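Local coordinates for protein syndapin (Drosophila melanogaster, PDB 3I2W) that forms homodimers through its F-BAR domain, binds phospholipid membranes and probably acts in endocytosis and the internalisation of plasma membrane proteins, at residues K99-E104 with L226-E231; E104-T109 with Q219-T224. One frame throughout, in Å; residues are numbered along the deposited sequence.

From the N terminus, helix 11-58 is followed by helix 63-105, whose last turns hold residues 99-104. The chain then leaves the helix through residues 104-109, makes a small antiparallel hairpin, and travels out and back along helices 114-159 and 169-240. On the way back it first reaches residues 219-224, where interaction 2 closes a loop of 109 intervening residues. Two turns later, residues 226-231 close the wider loop of interaction 1 around it. The two contacts are therefore nested, not crossed. Their segments overlap at Glu104, and both contacts tie the end of helix 63-105 to helix 169-240. Trp101 joins them, its ring packing on Tyr106 and Thr224.

Interaction 1: K99-E104 with L226-E231; sequences KTWQKE and LQFFKE
The backbones run roughly antiparallel here and come nearest at Trp101 and Phe228, whose CA atoms are 8.9 Å apart. Helices 63-105 and 169-240 belong to the elongated, antiparallel helical bundle of the F-BAR domain. At this spacing the two segments meet almost wholly through two rings. Trp101 and Phe228 each point their side chain at the other helix and pass one another in opposite directions. The result is a face-to-face stack. The five-membered ring of Trp101 and the ring of Phe228 have centroids 3.6 Å apart and planes only 10° from parallel. Both rings reach across because CG is anti to the backbone N, with chi1 -165° in Trp101 and -180° in Phe228. The overlap follows the opposed approach. The outer end of Phe228 lies by the root of Trp101, with CZ 3.5 Å from Trp101 CB. The indole NE1 in turn lies 3.5 Å from Phe228 CG, near the root of the phenylalanine.

Phe229 CE2 meets the edge of the Phe228 ring in its plane. Phe229 itself packs on Leu23 and Leu27 of helix 11-58, so the stack borders on that helix. Next to Trp101 on helix 63-105, Gln102 is hydrogen-bonded through its side chain to Asn25 and Gln28 of helix 11-58. Helix 169-240 also meets the second subunit here: Lys230 NZ donates a hydrogen bond to Ala262 O of that subunit. Within the stack, the closest atoms are Trp101 CD1 and Phe228 CE1, 3.4 Å apart, with CD1 over the centre of the phenyl face.

Interaction 2: E104-T109 with Q219-T224; sequences ENYHHT and QTFEKT
Phe221 presents the edge of its ring to Tyr106 and to Asn105. Its CG is anti to the backbone N (chi1 -173°), which carries the ring out from helix 169-240 toward residues 104-109. Against Tyr106 it makes an offset edge-to-face pair, with the Phe221 edge toward the tyrosine face. The planes stand 81° apart and the centroids 5.7 Å. The offset brings the edge to the phenol end of the tyrosine. Phe221 CE2 lies 3.5 Å from Tyr106 OH and 3.8 Å from Tyr106 CE1. Asn105 meets the same phenyl edge. Its CB sits in the ring plane, 3.9 Å from Phe221 CZ, and its OD1 lies near Phe221 CE1, also at the edge. The amide plane is turned 52° from the phenyl plane. Asn105 CB also lies over one face of the Tyr106 ring, toward the rim.

This is where helix 63-105 of the F-BAR bundle gives way to the extended chain of a small two-stranded hairpin. The contact fastens that exit to the long helix 169-240. Asn105 turns its ND2 back to the Trp101 carbonyl O, one helical turn earlier, which holds the amide in place. His107 folds back as well. Its NE2 donates to Glu104 O at 3.1 Å, from above the carbonyl plane.

Replacing Tyr106 with an alanine would probably deprive the Phe221 edge of its aromatic partner and open a gap beside Trp101, whose CZ3 packs on Tyr106. Glu222, also on helix 169-240, packs on Leu268 of the second subunit, and its OE1 forms a salt bridge with Arg225 NH2 in the same chain.

Interaction 1: K99-E104 with L226-E231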
loop_
_atom_site.group_PDB
_atom_site.type_symbol
_atom_site.label_atom_id
_atom_site.label_comp_id
_atom_site.label_asym_id
_atom_site.label_seq_id
_atom_site.Cartn_x
_atom_site.Cartn_y
_atom_site.Cartn_z
ATOM N N LYS B 99 21.298 1.263 7.493
ATOM C CA LYS B 99 22.225 2.228 6.986
ATOM C C LYS B 99 23.551 2.244 7.841
ATOM O O LYS B 99 24.656 2.402 7.323
ATOM C CB LYS B 99 21.547 3.587 6.886
ATOM C CG LYS B 99 22.550 4.656 6.474
ATOM C CD LYS B 99 22.004 5.694 5.604
ATOM C CE LYS B 99 22.468 7.049 6.104
ATOM N NZ LYS B 99 22.236 8.173 5.087
ATOM N N THR B 100 23.385 2.039 9.149
ATOM C CA THR B 100 24.440 2.171 10.111
ATOM C C THR B 100 25.356 0.982 10.050
ATOM O O THR B 100 26.604 1.146 9.973
ATOM C CB THR B 100 23.908 2.395 11.538
ATOM O OG1 THR B 100 23.857 3.801 11.813
ATOM C CG2 THR B 100 24.854 1.824 12.559
ATOM N N TRP B 101 24.781 -0.202 10.114
ATOM C CA TRP B 101 25.546 -1.410 10.087
ATOM C C TRP B 101 26.383 -1.451 8.817
ATOM O O TRP B 101 27.560 -1.774 8.839
ATOM C CB TRP B 101 24.544 -2.521 10.107
ATOM C CG TRP B 101 25.047 -3.844 10.417
ATOM C CD1 TRP B 101 25.010 -4.453 11.628
ATOM C CD2 TRP B 101 25.530 -4.820 9.493
ATOM N NE1 TRP B 101 25.484 -5.740 11.539
ATOM C CE2 TRP B 101 25.814 -5.997 10.239
ATOM C CE3 TRP B 101 25.761 -4.823 8.109
ATOM C CZ2 TRP B 101 26.355 -7.149 9.661
ATOM C CZ3 TRP B 101 26.290 -5.998 7.520
ATOM C CH2 TRP B 101 26.593 -7.132 8.309
ATOM N N GLN B 102 25.766 -1.087 7.703
ATOM C CA GLN B 102 26.420 -1.143 6.436
ATOM C C GLN B 102 27.620 -0.180 6.400
ATOM O O GLN B 102 28.624 -0.514 5.840
ATOM C CB GLN B 102 25.404 -0.838 5.317
ATOM C CG GLN B 102 26.026 -0.674 3.916
ATOM C CD GLN B 102 25.036 -0.268 2.847
ATOM O OE1 GLN B 102 24.358 0.726 2.975
ATOM N NE2 GLN B 102 24.960 -1.041 1.777
ATOM N N LYS B 103 27.488 1.021 6.945
ATOM C CA LYS B 103 28.578 1.931 7.090
ATOM C C LYS B 103 29.681 1.302 7.934
ATOM O O LYS B 103 30.842 1.513 7.673
ATOM C CB LYS B 103 28.075 3.165 7.814
ATOM C CG LYS B 103 29.137 4.249 8.054
ATOM C CD LYS B 103 28.665 5.427 8.984
ATOM C CE LYS B 103 29.893 6.391 9.309
ATOM N NZ LYS B 103 29.517 7.883 9.494
ATOM N N GLU B 104 29.317 0.506 8.937
ATOM C CA GLU B 104 30.289 0.098 9.937
ATOM C C GLU B 104 31.078 -1.090 9.537
ATOM O O GLU B 104 32.178 -1.269 10.028
ATOM C CB GLU B 104 29.667 -0.135 11.304
ATOM C CG GLU B 104 29.777 1.148 12.111
ATOM C CD GLU B 104 28.796 1.235 13.279
ATOM O OE1 GLU B 104 28.173 0.214 13.708
ATOM O OE2 GLU B 104 28.662 2.372 13.782
ATOM N N LEU B 226 23.904 -12.625 8.611
ATOM C CA LEU B 226 22.645 -13.340 8.540
ATOM C C LEU B 226 21.854 -13.151 9.839
ATOM O O LEU B 226 20.648 -13.216 9.833
ATOM C CB LEU B 226 22.828 -14.813 8.239
ATOM C CG LEU B 226 23.484 -15.175 6.927
ATOM C CD1 LEU B 226 23.679 -16.617 6.995
ATOM C CD2 LEU B 226 22.622 -14.950 5.740
ATOM N N GLN B 227 22.537 -12.940 10.950
ATOM C CA GLN B 227 21.846 -12.805 12.184
ATOM C C GLN B 227 21.184 -11.430 12.176
ATOM O O GLN B 227 19.982 -11.285 12.401
ATOM C CB GLN B 227 22.798 -13.021 13.374
ATOM C CG GLN B 227 23.290 -14.454 13.453
ATOM C CD GLN B 227 24.118 -14.848 14.715
ATOM O OE1 GLN B 227 23.967 -15.984 15.186
ATOM N NE2 GLN B 227 25.012 -13.956 15.221
ATOM N N PHE B 228 21.964 -10.421 11.868
ATOM C CA PHE B 228 21.464 -9.090 11.742
ATOM C C PHE B 228 20.243 -9.052 10.843
ATOM O O PHE B 228 19.212 -8.535 11.253
ATOM C CB PHE B 228 22.561 -8.246 11.172
ATOM C CG PHE B 228 22.192 -6.847 10.987
ATOM C CD1 PHE B 228 21.964 -6.041 12.062
ATOM C CD2 PHE B 228 22.079 -6.316 9.725
ATOM C CE1 PHE B 228 21.628 -4.717 11.876
ATOM C CE2 PHE B 228 21.756 -5.013 9.534
ATOM C CZ PHE B 228 21.522 -4.214 10.607
ATOM N N PHE B 229 20.338 -9.611 9.642
ATOM C CA PHE B 229 19.195 -9.545 8.743
ATOM C C PHE B 229 17.969 -10.196 9.348
ATOM O O PHE B 229 16.866 -9.712 9.156
ATOM C CB PHE B 229 19.507 -10.139 7.358
ATOM C CG PHE B 229 20.175 -9.165 6.404
ATOM C CD1 PHE B 229 19.743 -9.059 5.115
ATOM C CD2 PHE B 229 21.246 -8.373 6.801
ATOM C CE1 PHE B 229 20.358 -8.169 4.250
ATOM C CE2 PHE B 229 21.865 -7.497 5.946
ATOM C CZ PHE B 229 21.456 -7.405 4.686
ATOM N N LYS B 230 18.154 -11.271 10.107
ATOM C CA LYS B 230 17.028 -11.904 10.761
ATOM C C LYS B 230 16.321 -10.924 11.742
ATOM O O LYS B 230 15.081 -10.891 11.839
ATOM C CB LYS B 230 17.469 -13.173 11.456
ATOM C CG LYS B 230 16.316 -14.086 11.681
ATOM C CD LYS B 230 16.545 -14.960 12.899
ATOM C CE LYS B 230 15.357 -15.894 13.108
ATOM N NZ LYS B 230 15.681 -17.311 12.956
ATOM N N GLU B 231 17.111 -10.090 12.417
ATOM C CA GLU B 231 16.575 -9.242 13.414
ATOM C C GLU B 231 15.777 -8.128 12.828
ATOM O O GLU B 231 14.741 -7.763 13.364
ATOM C CB GLU B 231 17.711 -8.605 14.227
ATOM C CG GLU B 231 18.456 -9.627 15.203
ATOM C CD GLU B 231 17.431 -10.740 15.782
ATOM O OE1 GLU B 231 16.423 -10.254 16.492
ATOM O OE2 GLU B 231 17.646 -12.045 15.499
#

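Interaction 2: E104-T109 with Q219-T224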
loop_
_atom_site.group_PDB
_atom_site.type_symbol
_atom_site.label_atom_id
_atom_site.label_comp_id
_atom_site.label_asym_id
_atom_site.label_seq_id
_atom_site.Cartn_x
_atom_site.Cartn_y
_atom_site.Cartn_z
ATOM N N GLU B 104 29.317 0.506 8.937
ATOM C CA GLU B 104 30.289 0.098 9.937
ATOM C C GLU B 104 31.078 -1.090 9.537
ATOM O O GLU B 104 32.178 -1.269 10.028
ATOM C CB GLU B 104 29.667 -0.135 11.304
ATOM C CG GLU B 104 29.777 1.148 12.111
ATOM C CD GLU B 104 28.796 1.235 13.279
ATOM O OE1 GLU B 104 28.173 0.214 13.708
ATOM O OE2 GLU B 104 28.662 2.372 13.782
ATOM N N ASN B 105 30.548 -1.872 8.612
ATOM C CA ASN B 105 31.169 -3.119 8.262
ATOM C C ASN B 105 31.739 -3.190 6.893
ATOM O O ASN B 105 32.256 -4.242 6.539
ATOM C CB ASN B 105 30.159 -4.224 8.367
ATOM C CG ASN B 105 29.688 -4.402 9.744
ATOM O OD1 ASN B 105 30.362 -5.002 10.553
ATOM N ND2 ASN B 105 28.506 -3.891 10.032
ATOM N N TYR B 106 31.609 -2.126 6.111
ATOM C CA TYR B 106 32.140 -2.112 4.761
ATOM C C TYR B 106 32.807 -0.770 4.571
ATOM O O TYR B 106 32.231 0.252 4.864
ATOM C CB TYR B 106 31.037 -2.363 3.720
ATOM C CG TYR B 106 30.266 -3.684 3.898
ATOM C CD1 TYR B 106 30.815 -4.894 3.517
ATOM C CD2 TYR B 106 29.014 -3.718 4.493
ATOM C CE1 TYR B 106 30.121 -6.122 3.699
ATOM C CE2 TYR B 106 28.307 -4.931 4.666
ATOM C CZ TYR B 106 28.873 -6.100 4.257
ATOM O OH TYR B 106 28.216 -7.254 4.434
ATOM N N HIS B 107 34.063 -0.770 4.163
ATOM C CA HIS B 107 34.823 0.438 4.013
ATOM C C HIS B 107 35.219 0.466 2.576
ATOM O O HIS B 107 35.222 -0.581 1.921
ATOM C CB HIS B 107 35.969 0.415 4.998
ATOM C CG HIS B 107 35.471 0.373 6.407
ATOM N ND1 HIS B 107 35.136 1.516 7.109
ATOM C CD2 HIS B 107 35.090 -0.674 7.185
ATOM C CE1 HIS B 107 34.630 1.176 8.280
ATOM N NE2 HIS B 107 34.592 -0.147 8.350
ATOM N N HIS B 108 35.447 1.658 2.036
ATOM C CA HIS B 108 35.593 1.748 0.595
ATOM C C HIS B 108 36.915 2.347 0.251
ATOM O O HIS B 108 37.089 3.519 0.478
ATOM C CB HIS B 108 34.473 2.560 -0.035
ATOM C CG HIS B 108 33.119 2.019 0.234
ATOM N ND1 HIS B 108 32.408 1.323 -0.710
ATOM C CD2 HIS B 108 32.315 2.107 1.324
ATOM C CE1 HIS B 108 31.235 0.967 -0.204
ATOM N NE2 HIS B 108 31.154 1.435 1.030
ATOM N N THR B 109 37.845 1.556 -0.264
ATOM C CA THR B 109 39.158 2.094 -0.619
ATOM C C THR B 109 39.578 1.684 -2.002
ATOM O O THR B 109 39.309 0.599 -2.431
ATOM C CB THR B 109 40.321 1.590 0.250
ATOM O OG1 THR B 109 40.040 1.774 1.608
ATOM C CG2 THR B 109 41.449 2.507 0.063
ATOM N N GLN B 219 33.034 -17.200 6.946
ATOM C CA GLN B 219 31.837 -17.711 7.563
ATOM C C GLN B 219 31.466 -16.900 8.815
ATOM O O GLN B 219 30.323 -16.596 9.033
ATOM C CB GLN B 219 31.991 -19.193 7.910
ATOM C CG GLN B 219 32.276 -20.041 6.730
ATOM C CD GLN B 219 31.072 -20.403 5.939
ATOM O OE1 GLN B 219 30.509 -21.489 6.111
ATOM N NE2 GLN B 219 30.632 -19.502 5.065
ATOM N N THR B 220 32.411 -16.512 9.632
ATOM C CA THR B 220 32.026 -15.781 10.833
ATOM C C THR B 220 31.412 -14.426 10.514
ATOM O O THR B 220 30.424 -14.054 11.081
ATOM C CB THR B 220 33.216 -15.668 11.784
ATOM O OG1 THR B 220 33.550 -16.978 12.181
ATOM C CG2 THR B 220 32.888 -14.954 13.006
ATOM N N PHE B 221 31.999 -13.690 9.601
ATOM C CA PHE B 221 31.378 -12.460 9.187
ATOM C C PHE B 221 30.032 -12.707 8.603
ATOM O O PHE B 221 29.096 -12.043 8.962
ATOM C CB PHE B 221 32.177 -11.762 8.156
ATOM C CG PHE B 221 31.641 -10.430 7.831
ATOM C CD1 PHE B 221 31.557 -9.464 8.815
ATOM C CD2 PHE B 221 31.229 -10.126 6.559
ATOM C CE1 PHE B 221 31.064 -8.212 8.530
ATOM C CE2 PHE B 221 30.750 -8.905 6.260
ATOM C CZ PHE B 221 30.655 -7.938 7.241
ATOM N N GLU B 222 29.914 -13.676 7.718
ATOM C CA GLU B 222 28.653 -13.949 7.162
ATOM C C GLU B 222 27.678 -14.284 8.269
ATOM O O GLU B 222 26.593 -13.781 8.230
ATOM C CB GLU B 222 28.748 -15.047 6.130
ATOM C CG GLU B 222 27.507 -15.251 5.307
ATOM C CD GLU B 222 27.149 -14.056 4.470
ATOM O OE1 GLU B 222 26.103 -14.104 3.807
ATOM O OE2 GLU B 222 27.870 -13.026 4.465
ATOM N N LYS B 223 28.033 -15.098 9.257
ATOM C CA LYS B 223 27.068 -15.547 10.291
ATOM C C LYS B 223 26.375 -14.335 10.867
ATOM O O LYS B 223 25.179 -14.265 10.943
ATOM C CB LYS B 223 27.793 -16.283 11.424
ATOM C CG LYS B 223 26.896 -16.933 12.467
ATOM C CD LYS B 223 27.671 -17.203 13.754
ATOM C CE LYS B 223 27.156 -18.462 14.521
ATOM N NZ LYS B 223 27.609 -18.393 15.995
ATOM N N THR B 224 27.189 -13.370 11.231
ATOM C CA THR B 224 26.800 -12.125 11.717
ATOM C C THR B 224 25.824 -11.354 10.836
ATOM O O THR B 224 24.867 -10.754 11.331
ATOM C CB THR B 224 28.083 -11.381 11.860
ATOM O OG1 THR B 224 28.516 -11.543 13.200
ATOM C CG2 THR B 224 27.978 -9.863 11.563
#